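Local coordinates for ferredoxin component of dioxygenase (Sphingobium yanoikuyae, PDB 2I7F), which probably carries electrons, through a Rieske-type [2Fe-2S] cluster, to the terminal oxygenase of a biphenyl 2,3-dioxygenase system, at residues K4-C8 with V21-M26; V13-V19 with V31-G36; M26-A30 with T41-C45; H67-F71 with F81-I87. All coordinates share one frame. Residue numbers count along the deposited sequence, not the author numbering.

Interaction 1: residues K4-C8 with V21-M26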
loop_
_atom_site.group_PDB
_atom_site.type_symbol
_atom_site.label_atom_id
_atom_site.label_comp_id
_atom_site.label_asym_id
_atom_site.label_seq_id
_atom_site.Cartn_x
_atom_site.Cartn_y
_atom_site.Cartn_z
ATOM N N LYS A 4 15.768 4.020 -8.835
ATOM C CA LYS A 4 14.617 4.336 -7.985
ATOM C C LYS A 4 13.542 5.214 -8.618
ATOM O O LYS A 4 13.823 6.059 -9.472
ATOM C CB LYS A 4 15.078 4.963 -6.671
ATOM C CG LYS A 4 16.153 4.109 -6.003
ATOM C CD LYS A 4 16.092 4.121 -4.525
ATOM C CE LYS A 4 17.173 3.239 -3.930
ATOM N NZ LYS A 4 17.082 1.813 -4.284
ATOM N N LEU A 5 12.309 4.967 -8.186
ATOM C CA LEU A 5 11.127 5.699 -8.623
ATOM C C LEU A 5 10.586 6.448 -7.436
ATOM O O LEU A 5 10.335 5.830 -6.425
ATOM C CB LEU A 5 10.026 4.735 -9.092
ATOM C CG LEU A 5 10.270 3.911 -10.347
ATOM C CD1 LEU A 5 9.088 2.970 -10.663
ATOM C CD2 LEU A 5 10.558 4.894 -11.460
ATOM N N ARG A 6 10.417 7.767 -7.547
ATOM C CA ARG A 6 9.723 8.539 -6.509
ATOM C C ARG A 6 8.195 8.351 -6.578
ATOM O O ARG A 6 7.603 8.499 -7.643
ATOM C CB ARG A 6 10.067 10.019 -6.632
ATOM C CG ARG A 6 11.492 10.281 -6.284
ATOM C CD ARG A 6 11.904 11.716 -6.445
ATOM N NE ARG A 6 11.794 12.084 -7.829
ATOM C CZ ARG A 6 12.162 13.250 -8.335
ATOM N NH1 ARG A 6 12.670 14.198 -7.558
ATOM N NH2 ARG A 6 12.042 13.442 -9.640
ATOM N N LEU A 7 7.565 8.051 -5.443
ATOM C CA LEU A 7 6.106 7.864 -5.382
ATOM C C LEU A 7 5.367 9.098 -4.870
ATOM O O LEU A 7 4.411 9.551 -5.497
ATOM C CB LEU A 7 5.717 6.600 -4.571
ATOM C CG LEU A 7 6.415 5.329 -5.039
ATOM C CD1 LEU A 7 5.987 4.087 -4.193
ATOM C CD2 LEU A 7 6.177 5.097 -6.541
ATOM N N CYS A 8 5.859 9.678 -3.778
ATOM C CA CYS A 8 5.182 10.766 -3.096
ATOM C C CYS A 8 6.078 11.203 -1.975
ATOM O O CYS A 8 6.990 10.476 -1.592
ATOM C CB CYS A 8 3.794 10.332 -2.558
ATOM S SG CYS A 8 3.732 9.095 -1.211
ATOM N N VAL A 21 -0.969 6.281 -5.281
ATOM C CA VAL A 21 0.035 6.829 -6.165
ATOM C C VAL A 21 -0.073 6.093 -7.461
ATOM O O VAL A 21 -0.107 4.896 -7.441
ATOM C CB VAL A 21 1.413 6.626 -5.593
ATOM C CG1 VAL A 21 2.466 6.961 -6.647
ATOM C CG2 VAL A 21 1.564 7.492 -4.288
ATOM N N TYR A 22 -0.149 6.801 -8.581
ATOM C CA TYR A 22 -0.230 6.173 -9.884
ATOM C C TYR A 22 0.987 6.568 -10.661
ATOM O O TYR A 22 1.024 7.627 -11.246
ATOM C CB TYR A 22 -1.463 6.646 -10.655
ATOM C CG TYR A 22 -2.757 6.132 -10.072
ATOM C CD1 TYR A 22 -3.315 6.705 -8.925
ATOM C CD2 TYR A 22 -3.436 5.077 -10.677
ATOM C CE1 TYR A 22 -4.532 6.190 -8.381
ATOM C CE2 TYR A 22 -4.635 4.574 -10.159
ATOM C CZ TYR A 22 -5.180 5.127 -9.022
ATOM O OH TYR A 22 -6.378 4.608 -8.582
ATOM N N GLN A 23 1.983 5.694 -10.665
ATOM C CA GLN A 23 3.261 5.995 -11.262
ATOM C C GLN A 23 3.232 5.258 -12.603
ATOM O O GLN A 23 2.731 4.129 -12.701
ATOM C CB GLN A 23 4.417 5.602 -10.281
ATOM C CG GLN A 23 5.757 6.352 -10.459
ATOM C CD GLN A 23 6.612 5.840 -11.644
ATOM O OE1 GLN A 23 7.367 6.600 -12.270
ATOM N NE2 GLN A 23 6.487 4.546 -11.959
ATOM N N GLU A 24 3.679 5.937 -13.657
ATOM C CA GLU A 24 3.472 5.451 -15.003
ATOM C C GLU A 24 4.108 4.082 -15.300
ATOM O O GLU A 24 3.571 3.314 -16.099
ATOM C CB GLU A 24 3.841 6.505 -16.060
ATOM C CG GLU A 24 5.284 7.006 -16.082
ATOM C CD GLU A 24 5.461 8.149 -17.085
ATOM O OE1 GLU A 24 5.814 9.273 -16.642
ATOM O OE2 GLU A 24 5.244 7.934 -18.311
ATOM N N LYS A 25 5.175 3.713 -14.624
ATOM C CA LYS A 25 5.742 2.384 -14.895
ATOM C C LYS A 25 4.961 1.181 -14.252
ATOM O O LYS A 25 5.119 0.034 -14.657
ATOM C CB LYS A 25 7.244 2.391 -14.537
ATOM C CG LYS A 25 8.091 3.114 -15.609
ATOM C CD LYS A 25 9.551 3.374 -15.184
ATOM C CE LYS A 25 9.862 4.886 -14.966
ATOM N NZ LYS A 25 11.312 5.243 -15.307
ATOM N N MET A 26 4.054 1.468 -13.329
ATOM C CA MET A 26 3.629 0.510 -12.346
ATOM C C MET A 26 2.123 0.278 -12.289
ATOM O O MET A 26 1.326 1.118 -12.731
ATOM C CB MET A 26 4.057 1.033 -10.978
ATOM C CG MET A 26 5.521 1.285 -10.792
ATOM S SD MET A 26 6.592 -0.132 -10.997
ATOM C CE MET A 26 6.061 -1.141 -9.639
#
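This is apolar side-chain packing between the edge strand 4-9 of the six-stranded antiparallel sheet and the loop that leaves strand 19-21, the outermost strand at the other end of that sheet. The two backbones do not pair: the closest CA atoms, those of Leu7 and Val21, are 6.2 Å apart, and strand 4-9 pairs instead with strand 98-102, Leu5 with Ile101, Leu7 and Cys8 with Val99. Val21 fills the gap. Its CG1 lies 3.9 Å from Leu7 CB, and its CG2 lies 4.0 Å from Cys8 CB. Further on, a type I turn from Gln23 to Met26, closed by Met26 N to Gln23 O at 3.0 Å, folds the loop around Leu5. Leu5 CD1 meets Met26 CG at 3.9 Å, while Leu5 CD2 touches the aliphatic part of Lys25, 3.6 Å from its CE. With mostly methyl and methylene groups meeting, the two edges of the sheet are brought together mainly by packing of apolar groups, with 319 Å² buried in total, rather than by strand pairing.

Interaction 2: residues V13-V19 with V31-G36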
loop_
_atom_site.group_PDB
_atom_site.type_symbol
_atom_site.label_atom_id
_atom_site.label_comp_id
_atom_site.label_asym_id
_atom_site.label_seq_id
_atom_site.Cartn_x
_atom_site.Cartn_y
_atom_site.Cartn_z
ATOM N N VAL A 13 2.084 11.244 3.754
ATOM C CA VAL A 13 1.525 9.978 4.205
ATOM C C VAL A 13 1.344 9.972 5.718
ATOM O O VAL A 13 2.292 9.732 6.450
ATOM C CB VAL A 13 2.395 8.775 3.787
ATOM C CG1 VAL A 13 1.580 7.468 3.949
ATOM C CG2 VAL A 13 2.938 8.969 2.357
ATOM N N LYS A 14 0.108 10.206 6.165
ATOM C CA LYS A 14 -0.277 10.137 7.580
ATOM C C LYS A 14 -0.726 8.728 7.985
ATOM O O LYS A 14 -1.370 8.025 7.193
ATOM C CB LYS A 14 -1.422 11.125 7.863
ATOM C CG LYS A 14 -1.021 12.595 7.855
ATOM C CD LYS A 14 -1.354 13.342 6.556
ATOM C CE LYS A 14 -2.869 13.581 6.357
ATOM N NZ LYS A 14 -3.490 12.665 5.307
ATOM N N ASP A 15 -0.384 8.328 9.219
ATOM C CA ASP A 15 -0.837 7.046 9.809
ATOM C C ASP A 15 -2.332 7.080 9.790
ATOM O O ASP A 15 -2.923 8.028 10.281
ATOM C CB ASP A 15 -0.359 6.865 11.279
ATOM C CG ASP A 15 -0.510 5.398 11.809
ATOM O OD1 ASP A 15 -1.368 4.604 11.358
ATOM O OD2 ASP A 15 0.258 5.026 12.701
ATOM N N GLY A 16 -2.925 6.061 9.183
ATOM C CA GLY A 16 -4.359 5.915 9.139
ATOM C C GLY A 16 -4.965 6.406 7.854
ATOM O O GLY A 16 -6.137 6.184 7.638
ATOM N N GLU A 17 -4.179 7.084 7.001
ATOM C CA GLU A 17 -4.695 7.680 5.760
ATOM C C GLU A 17 -3.766 7.357 4.573
ATOM O O GLU A 17 -2.951 8.177 4.171
ATOM C CB GLU A 17 -4.890 9.194 5.929
ATOM C CG GLU A 17 -5.633 9.569 7.252
ATOM C CD GLU A 17 -5.722 11.050 7.522
ATOM O OE1 GLU A 17 -5.320 11.830 6.603
ATOM O OE2 GLU A 17 -6.206 11.435 8.649
ATOM N N PRO A 18 -3.861 6.126 4.037
ATOM C CA PRO A 18 -2.996 5.779 2.915
ATOM C C PRO A 18 -3.238 6.591 1.648
ATOM O O PRO A 18 -4.348 7.135 1.432
ATOM C CB PRO A 18 -3.265 4.289 2.664
ATOM C CG PRO A 18 -4.425 3.921 3.426
ATOM C CD PRO A 18 -4.754 5.021 4.428
ATOM N N VAL A 19 -2.190 6.632 0.822
ATOM C CA VAL A 19 -2.077 7.532 -0.300
ATOM C C VAL A 19 -1.975 6.688 -1.556
ATOM O O VAL A 19 -1.127 5.793 -1.634
ATOM C CB VAL A 19 -0.813 8.416 -0.125
ATOM C CG1 VAL A 19 -0.532 9.253 -1.374
ATOM C CG2 VAL A 19 -1.026 9.315 1.074
ATOM N N VAL A 31 0.444 3.690 -0.686
ATOM C CA VAL A 31 1.483 4.040 0.276
ATOM C C VAL A 31 0.872 4.265 1.672
ATOM O O VAL A 31 -0.115 4.988 1.825
ATOM C CB VAL A 31 2.242 5.301 -0.188
ATOM C CG1 VAL A 31 3.455 5.577 0.721
ATOM C CG2 VAL A 31 2.666 5.145 -1.627
ATOM N N TYR A 32 1.480 3.627 2.684
ATOM C CA TYR A 32 0.998 3.635 4.041
ATOM C C TYR A 32 2.055 4.085 5.030
ATOM O O TYR A 32 3.247 3.860 4.832
ATOM C CB TYR A 32 0.556 2.256 4.490
ATOM C CG TYR A 32 -0.230 1.448 3.519
ATOM C CD1 TYR A 32 0.412 0.795 2.472
ATOM C CD2 TYR A 32 -1.596 1.246 3.672
ATOM C CE1 TYR A 32 -0.255 0.010 1.618
ATOM C CE2 TYR A 32 -2.298 0.415 2.760
ATOM C CZ TYR A 32 -1.616 -0.200 1.756
ATOM O OH TYR A 32 -2.251 -1.027 0.818
ATOM N N ASN A 33 1.571 4.660 6.130
ATOM C CA ASN A 33 2.360 4.970 7.293
ATOM C C ASN A 33 1.734 4.166 8.441
ATOM O O ASN A 33 0.571 4.393 8.794
ATOM C CB ASN A 33 2.318 6.482 7.539
ATOM C CG ASN A 33 2.838 6.923 8.925
ATOM O OD1 ASN A 33 3.177 6.123 9.787
ATOM N ND2 ASN A 33 2.856 8.229 9.128
ATOM N N VAL A 34 2.491 3.193 8.948
ATOM C CA VAL A 34 2.140 2.395 10.105
ATOM C C VAL A 34 3.053 2.832 11.265
ATOM O O VAL A 34 4.258 2.574 11.278
ATOM C CB VAL A 34 2.285 0.852 9.803
ATOM C CG1 VAL A 34 2.082 0.018 11.090
ATOM C CG2 VAL A 34 1.307 0.411 8.686
ATOM N N ASP A 35 2.475 3.529 12.231
ATOM C CA ASP A 35 3.206 4.002 13.415
ATOM C C ASP A 35 4.508 4.747 13.094
ATOM O O ASP A 35 5.507 4.615 13.805
ATOM C CB ASP A 35 3.487 2.822 14.352
ATOM C CG ASP A 35 3.847 3.266 15.762
ATOM O OD1 ASP A 35 3.254 4.258 16.264
ATOM O OD2 ASP A 35 4.738 2.618 16.382
ATOM N N GLY A 36 4.499 5.535 12.032
ATOM C CA GLY A 36 5.638 6.344 11.684
ATOM C C GLY A 36 6.599 5.738 10.689
ATOM O O GLY A 36 7.612 6.368 10.374
HETATM O O HOH W 1 -1.242 5.342 5.954
#
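Val31 opens the segment as a true strand partner: it forms an antiparallel hydrogen-bonded pair with Val19, with Val19 N to Val31 O and Val31 N to Val19 O both 2.8 Å. Its CG1 also packs against Val13 CG2 at 3.8 Å. Tyr32 comes next, its CB directed away, yet its ring atom CD2 lies 3.6 Å from Pro18 CB; its hydroxyl bonds to Thr41. At Asn33 the pairing gives way to side-chain and water bonds, where segment 13-19 makes a type II turn from Lys14 to Glu17. Asn33 ND2 donates to Val13 O (3.1 Å), and a water links Asn33 N (2.9 Å) to Lys14 O (3.0 Å). Asn33 O receives a CA-H...O contact from Asp15 CA at 3.2 Å. Asn33 OD1 accepts from Gly36 N at 2.7 Å, an Asx motif that shapes the turn after Val34. There Asp35, with positive phi and psi, offers its N to Asp15 OD2 at 2.7 Å. Strand 29-34 runs between strands 19-21 and 37-42 in the six-stranded sheet, and Gln57 of strand 56-58 meets Asp15, Pro18 and Val34 from the three-stranded sheet.

Interaction 3: residues M26-A30 with T41-C45. With FES (Fe2/s2 (inorganic) cluster), chain D.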
loop_
_atom_site.group_PDB
_atom_site.type_symbol
_atom_site.label_atom_id
_atom_site.label_comp_id
_atom_site.label_asym_id
_atom_site.label_seq_id
_atom_site.Cartn_x
_atom_site.Cartn_y
_atom_site.Cartn_z
ATOM N N MET A 26 4.054 1.468 -13.329
ATOM C CA MET A 26 3.629 0.510 -12.346
ATOM C C MET A 26 2.123 0.278 -12.289
ATOM O O MET A 26 1.326 1.118 -12.731
ATOM C CB MET A 26 4.057 1.033 -10.978
ATOM C CG MET A 26 5.521 1.285 -10.792
ATOM S SD MET A 26 6.592 -0.132 -10.997
ATOM C CE MET A 26 6.061 -1.141 -9.639
ATOM N N PRO A 27 1.724 -0.866 -11.707
ATOM C CA PRO A 27 0.346 -1.012 -11.300
ATOM C C PRO A 27 -0.005 0.029 -10.262
ATOM O O PRO A 27 0.870 0.520 -9.581
ATOM C CB PRO A 27 0.270 -2.439 -10.712
ATOM C CG PRO A 27 1.619 -2.996 -10.744
ATOM C CD PRO A 27 2.538 -2.067 -11.425
ATOM N N ALA A 28 -1.271 0.366 -10.121
ATOM C CA ALA A 28 -1.665 1.313 -9.085
ATOM C C ALA A 28 -0.988 0.890 -7.780
ATOM O O ALA A 28 -0.945 -0.310 -7.476
ATOM C CB ALA A 28 -3.182 1.366 -8.918
ATOM N N LEU A 29 -0.469 1.869 -7.022
ATOM C CA LEU A 29 0.281 1.640 -5.777
ATOM C C LEU A 29 -0.388 2.332 -4.609
ATOM O O LEU A 29 -1.073 3.308 -4.798
ATOM C CB LEU A 29 1.703 2.156 -5.897
ATOM C CG LEU A 29 2.622 1.526 -6.974
ATOM C CD1 LEU A 29 3.886 2.374 -7.060
ATOM C CD2 LEU A 29 2.933 0.078 -6.683
ATOM N N ALA A 30 -0.219 1.763 -3.419
ATOM C CA ALA A 30 -0.779 2.265 -2.193
ATOM C C ALA A 30 0.398 2.508 -1.289
ATOM O O ALA A 30 1.221 1.650 -1.112
ATOM C CB ALA A 30 -1.711 1.284 -1.581
ATOM N N THR A 41 2.385 -1.167 -1.153
ATOM C CA THR A 41 1.742 -2.338 -1.751
ATOM C C THR A 41 1.086 -1.956 -3.080
ATOM O O THR A 41 0.842 -0.792 -3.324
ATOM C CB THR A 41 0.657 -2.995 -0.812
ATOM O OG1 THR A 41 -0.587 -2.258 -0.837
ATOM C CG2 THR A 41 1.150 -3.147 0.621
ATOM N N ASP A 42 0.804 -2.925 -3.944
ATOM C CA ASP A 42 -0.220 -2.714 -4.964
ATOM C C ASP A 42 -1.534 -2.186 -4.345
ATOM O O ASP A 42 -1.879 -2.496 -3.219
ATOM C CB ASP A 42 -0.491 -3.987 -5.754
ATOM C CG ASP A 42 0.581 -4.271 -6.794
ATOM O OD1 ASP A 42 1.481 -3.425 -6.980
ATOM O OD2 ASP A 42 0.528 -5.350 -7.419
ATOM N N ASN A 43 -2.232 -1.331 -5.067
ATOM C CA ASN A 43 -3.499 -0.767 -4.577
ATOM C C ASN A 43 -4.733 -1.633 -4.946
ATOM O O ASN A 43 -5.713 -1.681 -4.183
ATOM C CB ASN A 43 -3.648 0.648 -5.143
ATOM C CG ASN A 43 -4.499 1.536 -4.327
ATOM O OD1 ASN A 43 -4.793 2.690 -4.732
ATOM N ND2 ASN A 43 -4.919 1.057 -3.168
ATOM N N LEU A 44 -4.705 -2.290 -6.108
ATOM C CA LEU A 44 -5.823 -3.118 -6.524
ATOM C C LEU A 44 -5.909 -4.362 -5.604
ATOM O O LEU A 44 -4.996 -5.188 -5.570
ATOM C CB LEU A 44 -5.710 -3.559 -8.022
ATOM C CG LEU A 44 -6.991 -4.134 -8.670
ATOM C CD1 LEU A 44 -8.070 -3.028 -8.861
ATOM C CD2 LEU A 44 -6.704 -4.853 -9.990
ATOM N N CYS A 45 -7.013 -4.467 -4.860
ATOM C CA CYS A 45 -7.358 -5.685 -4.136
ATOM C C CYS A 45 -7.197 -6.898 -5.062
ATOM O O CYS A 45 -7.445 -6.788 -6.262
ATOM C CB CYS A 45 -8.790 -5.645 -3.628
ATOM S SG CYS A 45 -9.072 -7.029 -2.513
HETATM FE FE1 FES D . -13.316 -8.399 -2.380
HETATM FE FE2 FES D . -11.269 -6.604 -1.919
HETATM S S1 FES D . -12.032 -8.236 -0.624
HETATM S S2 FES D . -12.597 -6.791 -3.723
HETATM O O HOH W 2 -2.529 -2.247 -8.450
#
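Two short strand ends pair here, then part as segment 41-45 heads for the iron-sulfur cluster. Ala30 and Thr41 make an antiparallel hydrogen-bonded pair, Ala30 N to Thr41 O at 2.8 Å and Thr41 N to Ala30 O at 3.0 Å. Thr41 takes the p rotamer, which brings OG1 to its neighbour's carbonyl: Thr41 OG1 donates to Asp42 O at 2.7 Å, while Ala30 CB sits 3.8 Å from that OG1. At the next pair, Leu29 and Asp42, CA atoms are only 4.5 Å apart and the side chains diverge. Both adopt m at chi1, and their ends come back together, with Leu29 CD2 3.8 Å from Asp42 OD1. That carboxylate oxygen bonds to Tyr90, whose side chain also touches Pro27 and Leu29. Asn43, t at chi1, keeps its CB 3.9 Å from Ala28 CB. Beyond the strand, Ala28 O accepts from Asn43 N at 2.9 Å and from a water at 2.7 Å, which in turn accepts from Leu44 N at 3.2 Å. Cys45, also t, lies beyond reach of 26-30 and directs SG to FES FE2 at 2.3 Å. Cys64 is the second protein ligand of that iron. A hairpin, strands 29-34 and 37-42, leading into a loop that carries a cluster cysteine belongs to the Rieske fold.

Interaction 4: residues H67-F71 with F81-I87. With FES (Fe2/s2 (inorganic) cluster), chain D.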
loop_
_atom_site.group_PDB
_atom_site.type_symbol
_atom_site.label_atom_id
_atom_site.label_comp_id
_atom_site.label_asym_id
_atom_site.label_seq_id
_atom_site.Cartn_x
_atom_site.Cartn_y
_atom_site.Cartn_z
ATOM N N HIS A 67 -16.451 -6.422 1.008
ATOM C CA HIS A 67 -16.499 -7.864 1.411
ATOM C C HIS A 67 -15.895 -8.197 2.787
ATOM O O HIS A 67 -15.998 -9.341 3.256
ATOM C CB HIS A 67 -15.902 -8.818 0.361
ATOM C CG HIS A 67 -16.330 -8.566 -1.057
ATOM N ND1 HIS A 67 -15.423 -8.421 -2.081
ATOM C CD2 HIS A 67 -17.553 -8.496 -1.634
ATOM C CE1 HIS A 67 -16.066 -8.226 -3.219
ATOM N NE2 HIS A 67 -17.360 -8.267 -2.978
ATOM N N GLY A 68 -15.248 -7.215 3.409
ATOM C CA GLY A 68 -14.573 -7.431 4.667
ATOM C C GLY A 68 -13.173 -8.003 4.530
ATOM O O GLY A 68 -12.565 -8.385 5.524
ATOM N N GLY A 69 -12.648 -8.033 3.313
ATOM C CA GLY A 69 -11.348 -8.590 3.060
ATOM C C GLY A 69 -10.283 -7.712 3.678
ATOM O O GLY A 69 -10.511 -6.553 3.892
ATOM N N SER A 70 -9.126 -8.285 3.979
ATOM C CA SER A 70 -8.019 -7.524 4.530
ATOM C C SER A 70 -6.679 -8.157 4.197
ATOM O O SER A 70 -6.600 -9.374 3.913
ATOM C CB SER A 70 -8.167 -7.382 6.052
ATOM O OG SER A 70 -7.737 -8.549 6.731
ATOM N N PHE A 71 -5.647 -7.310 4.240
ATOM C CA PHE A 71 -4.246 -7.666 4.108
ATOM C C PHE A 71 -3.391 -7.080 5.204
ATOM O O PHE A 71 -3.711 -6.048 5.808
ATOM C CB PHE A 71 -3.638 -7.148 2.787
ATOM C CG PHE A 71 -4.344 -7.626 1.574
ATOM C CD1 PHE A 71 -3.958 -8.806 0.940
ATOM C CD2 PHE A 71 -5.423 -6.896 1.070
ATOM C CE1 PHE A 71 -4.644 -9.267 -0.150
ATOM C CE2 PHE A 71 -6.090 -7.342 -0.040
ATOM C CZ PHE A 71 -5.697 -8.514 -0.656
ATOM N N PHE A 81 -10.796 -13.235 5.061
ATOM C CA PHE A 81 -11.574 -13.726 3.925
ATOM C C PHE A 81 -12.487 -12.589 3.434
ATOM O O PHE A 81 -13.067 -11.884 4.246
ATOM C CB PHE A 81 -12.392 -14.963 4.384
ATOM C CG PHE A 81 -13.227 -15.587 3.301
ATOM C CD1 PHE A 81 -12.685 -16.566 2.459
ATOM C CD2 PHE A 81 -14.544 -15.189 3.114
ATOM C CE1 PHE A 81 -13.436 -17.122 1.435
ATOM C CE2 PHE A 81 -15.317 -15.755 2.103
ATOM C CZ PHE A 81 -14.763 -16.725 1.264
ATOM N N PRO A 82 -12.701 -12.458 2.111
ATOM C CA PRO A 82 -12.334 -13.335 1.005
ATOM C C PRO A 82 -10.968 -13.163 0.371
ATOM O O PRO A 82 -10.687 -13.828 -0.629
ATOM C CB PRO A 82 -13.438 -13.050 -0.023
ATOM C CG PRO A 82 -13.864 -11.673 0.240
ATOM C CD PRO A 82 -13.561 -11.347 1.659
ATOM N N CYS A 83 -10.127 -12.291 0.920
ATOM C CA CYS A 83 -8.753 -12.170 0.434
ATOM C C CYS A 83 -7.967 -13.433 0.717
ATOM O O CYS A 83 -7.940 -13.914 1.852
ATOM C CB CYS A 83 -8.051 -10.983 1.076
ATOM S SG CYS A 83 -8.802 -9.474 0.570
ATOM N N GLN A 84 -7.364 -13.978 -0.346
ATOM C CA GLN A 84 -6.551 -15.195 -0.270
ATOM C C GLN A 84 -5.200 -15.085 -0.966
ATOM O O GLN A 84 -4.252 -15.770 -0.568
ATOM C CB GLN A 84 -7.294 -16.380 -0.883
ATOM C CG GLN A 84 -8.522 -16.821 -0.101
ATOM C CD GLN A 84 -9.297 -17.916 -0.817
ATOM O OE1 GLN A 84 -9.499 -17.860 -2.037
ATOM N NE2 GLN A 84 -9.723 -18.921 -0.074
ATOM N N ILE A 85 -5.134 -14.296 -2.037
ATOM C CA ILE A 85 -3.902 -14.103 -2.822
ATOM C C ILE A 85 -3.147 -12.929 -2.188
ATOM O O ILE A 85 -3.702 -11.832 -2.098
ATOM C CB ILE A 85 -4.218 -13.755 -4.306
ATOM C CG1 ILE A 85 -4.976 -14.892 -5.015
ATOM C CG2 ILE A 85 -2.942 -13.412 -5.071
ATOM C CD1 ILE A 85 -5.665 -14.441 -6.332
ATOM N N PRO A 86 -1.911 -13.139 -1.737
ATOM C CA PRO A 86 -1.200 -12.012 -1.099
ATOM C C PRO A 86 -1.072 -10.787 -2.017
ATOM O O PRO A 86 -0.897 -10.932 -3.229
ATOM C CB PRO A 86 0.169 -12.612 -0.780
ATOM C CG PRO A 86 -0.112 -14.017 -0.607
ATOM C CD PRO A 86 -1.076 -14.343 -1.695
ATOM N N ILE A 87 -1.152 -9.598 -1.424
ATOM C CA ILE A 87 -0.937 -8.327 -2.109
ATOM C C ILE A 87 0.579 -8.237 -2.363
ATOM O O ILE A 87 1.385 -8.758 -1.583
ATOM C CB ILE A 87 -1.593 -7.108 -1.287
ATOM C CG1 ILE A 87 -1.812 -5.855 -2.119
ATOM C CG2 ILE A 87 -0.784 -6.742 -0.089
ATOM C CD1 ILE A 87 -2.782 -5.969 -3.267
HETATM FE FE1 FES D . -13.316 -8.399 -2.380
HETATM FE FE2 FES D . -11.269 -6.604 -1.919
HETATM S S1 FES D . -12.032 -8.236 -0.624
HETATM S S2 FES D . -12.597 -6.791 -3.723
#
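A cysteine that binds no iron sits beside the cluster: Cys83 SG is 3.7 Å from FES S1, and the same sulfur lies 3.5 Å from Phe71 CZ. The Phe71 ring is sandwiched between two CH-pi contacts, Cys83 CB 4.2 Å from its centroid over one face and Ile87 CB 4.0 Å from its centroid over the opposite face. Ile85 O approaches the ring edge, 3.4 Å from Phe71 CE1; that carbonyl also accepts a hydrogen bond from Thr46. In a Rieske centre one iron is held by two histidines and the other by two cysteines. Here His67 supplies ND1 to FES FE1 at 2.1 Å, and His47 completes that pair, the two ring planes meeting at about 90°. The peptide bond before Pro82 is cis, and the Pro82 ring borders the cluster. Pro82 CG comes 3.5 Å from His67 CB and 4.0 Å from FES S1. Close approach is also allowed by Gly69, whose CA is 3.8 Å from FES S1 and 3.7 Å from Cys83 SG; a CB there would clash with both sulfurs. Gly68 has backbone angles suited to glycine. Further along, Ser70 O is 3.6 Å from Cys83 CB, while Ser70 OG bonds to Ala80 N.

Overall arrangement
Interactions 1, 2 and 3 all reach the six-stranded sheet, while interaction 4 lies at the cluster end, its centre about 24 Å from that of interaction 1. Interactions 1 and 2 cross along the chain and meet where Cys8 SG packs on Val13 CG2 (3.7 Å) and Val21 CG2 on Val31 CG2 (3.7 Å). Interaction 1 shares Met26 with interaction 3 and probably bonds to it, Val21 N to Leu29 O at 3.0 Å. A probable bond between Tyr32 OH and Thr41 OG1 (2.7 Å) ties interaction 2 to interaction 3. Interactions 3 and 4 both touch the cluster, one at each iron, and pack through Cys45 SG and Cys83 SG, 3.9 Å apart.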